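Local atomic coordinates of 3-keto-5-aminohexanoate cleavage enzyme (Ralstonia eutropha, PDB entry 3C6C), a protein that probably catalyses the metal-dependent cleavage of 3-keto-5-aminohexanoate or a related beta-keto acid, on a TIM-barrel scaffold. Residues N233-P236 against A237-W241. Sequence-based numbering, arbitrary orientation.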
ATOM      1  N   ASN A 233      -8.293   3.596  -4.778  1.00 19.73           N
ATOM      2  CA  ASN A 233      -9.068   2.667  -3.952  0.50 20.64           C
ATOM      3  C   ASN A 233     -10.243   3.365  -3.246  1.00 20.39           C
ATOM      4  O   ASN A 233     -11.137   2.694  -2.731  1.00 22.65           O
ATOM      5  CB  ASN A 233      -8.151   1.885  -2.993  0.50 21.76           C
ATOM      6  CG  ASN A 233      -7.167   0.944  -3.740  0.50 17.53           C
ATOM      7  OD1 ASN A 233      -7.309   0.668  -4.932  0.50 20.74           O
ATOM      8  ND2 ASN A 233      -6.157   0.473  -3.025  0.50 19.29           N
ATOM      9  N   LEU A 234     -10.237   4.701  -3.267  1.00 17.27           N
ATOM     10  CA  LEU A 234     -11.339   5.520  -2.699  1.00 16.12           C
ATOM     11  C   LEU A 234     -12.420   5.824  -3.717  1.00 19.35           C
ATOM     12  O   LEU A 234     -13.523   6.263  -3.380  1.00 20.28           O
ATOM     13  CB  LEU A 234     -10.824   6.853  -2.174  1.00 18.18           C
ATOM     14  CG  LEU A 234      -9.823   6.796  -1.014  1.00 18.65           C
ATOM     15  CD1 LEU A 234      -9.314   8.224  -0.679  1.00 23.91           C
ATOM     16  CD2 LEU A 234     -10.436   6.135   0.208  1.00 20.57           C
ATOM     17  N   ILE A 235     -12.082   5.619  -4.975  1.00 19.85           N
ATOM     18  CA  ILE A 235     -13.015   5.931  -6.088  1.00 22.07           C
ATOM     19  C   ILE A 235     -14.084   4.833  -6.241  1.00 20.82           C
ATOM     20  O   ILE A 235     -13.780   3.634  -6.167  1.00 20.14           O
ATOM     21  CB  ILE A 235     -12.252   6.241  -7.395  1.00 22.59           C
ATOM     22  CG1 ILE A 235     -11.560   7.593  -7.232  1.00 23.25           C
ATOM     23  CG2 ILE A 235     -13.226   6.322  -8.580  1.00 20.84           C
ATOM     24  CD1 ILE A 235     -10.591   7.930  -8.312  1.00 22.95           C
ATOM     25  N   PRO A 236     -15.354   5.226  -6.430  1.00 22.29           N
ATOM     26  CA  PRO A 236     -16.385   4.180  -6.578  1.00 22.84           C
ATOM     27  C   PRO A 236     -16.130   3.189  -7.698  1.00 23.86           C
ATOM     28  O   PRO A 236     -15.620   3.523  -8.750  1.00 20.34           O
ATOM     29  CB  PRO A 236     -17.687   4.981  -6.825  1.00 24.16           C
ATOM     30  CG  PRO A 236     -17.402   6.346  -6.390  1.00 25.48           C
ATOM     31  CD  PRO A 236     -15.928   6.576  -6.540  1.00 21.59           C
ATOM     32  N   ALA A 237     -16.503   1.947  -7.435  1.00 24.59           N
ATOM     33  CA  ALA A 237     -16.238   0.861  -8.381  1.00 25.68           C
ATOM     34  C   ALA A 237     -16.881   1.064  -9.753  1.00 25.73           C
ATOM     35  O   ALA A 237     -16.365   0.602 -10.770  1.00 28.41           O
ATOM     36  CB  ALA A 237     -16.650  -0.472  -7.802  1.00 27.70           C
ATOM     37  N   ASN A 238     -17.984   1.778  -9.776  1.00 25.11           N
ATOM     38  CA  ASN A 238     -18.757   1.969 -11.020  1.00 26.15           C
ATOM     39  C   ASN A 238     -18.314   3.190 -11.825  1.00 24.70           C
ATOM     40  O   ASN A 238     -18.881   3.538 -12.870  1.00 24.55           O
ATOM     41  CB  ASN A 238     -20.260   2.082 -10.724  1.00 27.12           C
ATOM     42  CG  ASN A 238     -20.646   3.401 -10.074  1.00 30.43           C
ATOM     43  OD1 ASN A 238     -19.921   3.929  -9.243  1.00 29.85           O
ATOM     44  ND2 ASN A 238     -21.806   3.935 -10.452  1.00 34.54           N
ATOM     45  N   ALA A 239     -17.301   3.850 -11.309  1.00 21.87           N
ATOM     46  CA  ALA A 239     -16.832   5.092 -11.902  1.00 20.76           C
ATOM     47  C   ALA A 239     -15.681   4.831 -12.842  1.00 20.67           C
ATOM     48  O   ALA A 239     -14.957   3.850 -12.715  1.00 22.91           O
ATOM     49  CB  ALA A 239     -16.421   6.076 -10.811  1.00 19.79           C
ATOM     50  N   GLN A 240     -15.547   5.722 -13.814  1.00 19.07           N
ATOM     51  CA  GLN A 240     -14.329   5.801 -14.619  1.00 19.65           C
ATOM     52  C   GLN A 240     -13.405   6.796 -13.937  1.00 20.21           C
ATOM     53  O   GLN A 240     -13.872   7.800 -13.374  1.00 20.87           O
ATOM     54  CB  GLN A 240     -14.630   6.263 -16.051  1.00 18.69           C
ATOM     55  CG  GLN A 240     -15.239   5.206 -16.932  1.00 21.63           C
ATOM     56  CD  GLN A 240     -14.329   4.014 -17.135  1.00 21.29           C
ATOM     57  OE1 GLN A 240     -13.156   4.172 -17.458  1.00 21.08           O
ATOM     58  NE2 GLN A 240     -14.866   2.809 -16.961  1.00 22.91           N
ATOM     59  N   TRP A 241     -12.108   6.489 -13.930  1.00 19.52           N
ATOM     60  CA  TRP A 241     -11.115   7.399 -13.355  1.00 17.50           C
ATOM     61  C   TRP A 241      -9.919   7.555 -14.271  1.00 18.80           C
ATOM     62  O   TRP A 241      -9.603   6.679 -15.086  1.00 19.04           O
ATOM     63  CB  TRP A 241     -10.665   6.985 -11.942  1.00 18.32           C
ATOM     64  CG  TRP A 241      -9.856   5.758 -11.885  1.00 18.05           C
ATOM     65  CD1 TRP A 241     -10.315   4.483 -11.839  1.00 21.83           C
ATOM     66  CD2 TRP A 241      -8.427   5.672 -11.921  1.00 20.34           C
ATOM     67  NE1 TRP A 241      -9.261   3.598 -11.828  1.00 19.29           N
ATOM     68  CE2 TRP A 241      -8.091   4.306 -11.886  1.00 20.41           C
ATOM     69  CE3 TRP A 241      -7.401   6.617 -11.987  1.00 17.67           C
ATOM     70  CZ2 TRP A 241      -6.765   3.859 -11.917  1.00 17.65           C
ATOM     71  CZ3 TRP A 241      -6.089   6.169 -11.978  1.00 18.68           C
ATOM     72  CH2 TRP A 241      -5.787   4.806 -11.970  1.00 19.09           C
TER
HETATM   73  O   HOH W   1     -13.384   2.767 -10.321  1.00 32.93           O
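Ile235 packs against Ala239 and Trp241, and Pro236 against Ala239, round a type I beta turn, Pro236 to Ala239, in the loop of a TIM beta/alpha-barrel that leads from helix 225-232 into parallel strand 240-244. The segment illustrates how one backbone bond, a bridging water and a few apolar contacts can shape such a connection. Ile235 sends out two branches. CG2, set anti to the backbone N, reaches the Ala239 methyl, CG2 to CB 3.9 Å, while CG1 lies anti to the carbonyl carbon (chi1 -71°) and, with the chain continuing extended (chi2 170°), carries CD1 to CB of Trp241, 3.8 Å away. The two side chains cross at about a right angle, with CD1 lying obliquely to the indole. Phe211 of the neighbouring parallel strand 210-214 touches Ile235, Pro236 and Ala239, joining the loop to the barrel wall. Pro236 then opens the turn, whose two central positions are taken by Ala237 and Asn238. Its CB lies 3.5 Å from OD1 in the amide of the exposed Asn238, and 4.3 Å from CB of Ala239. The turn is closed by Ala239 N donating to Pro236 O at 3.1 Å; the N-H points well at the oxygen (157°), yet the donor stands above the carbonyl plane. One water donates to both carbonyl oxygens, Pro236 O at 2.8 Å and Ala239 O at 3.1 Å.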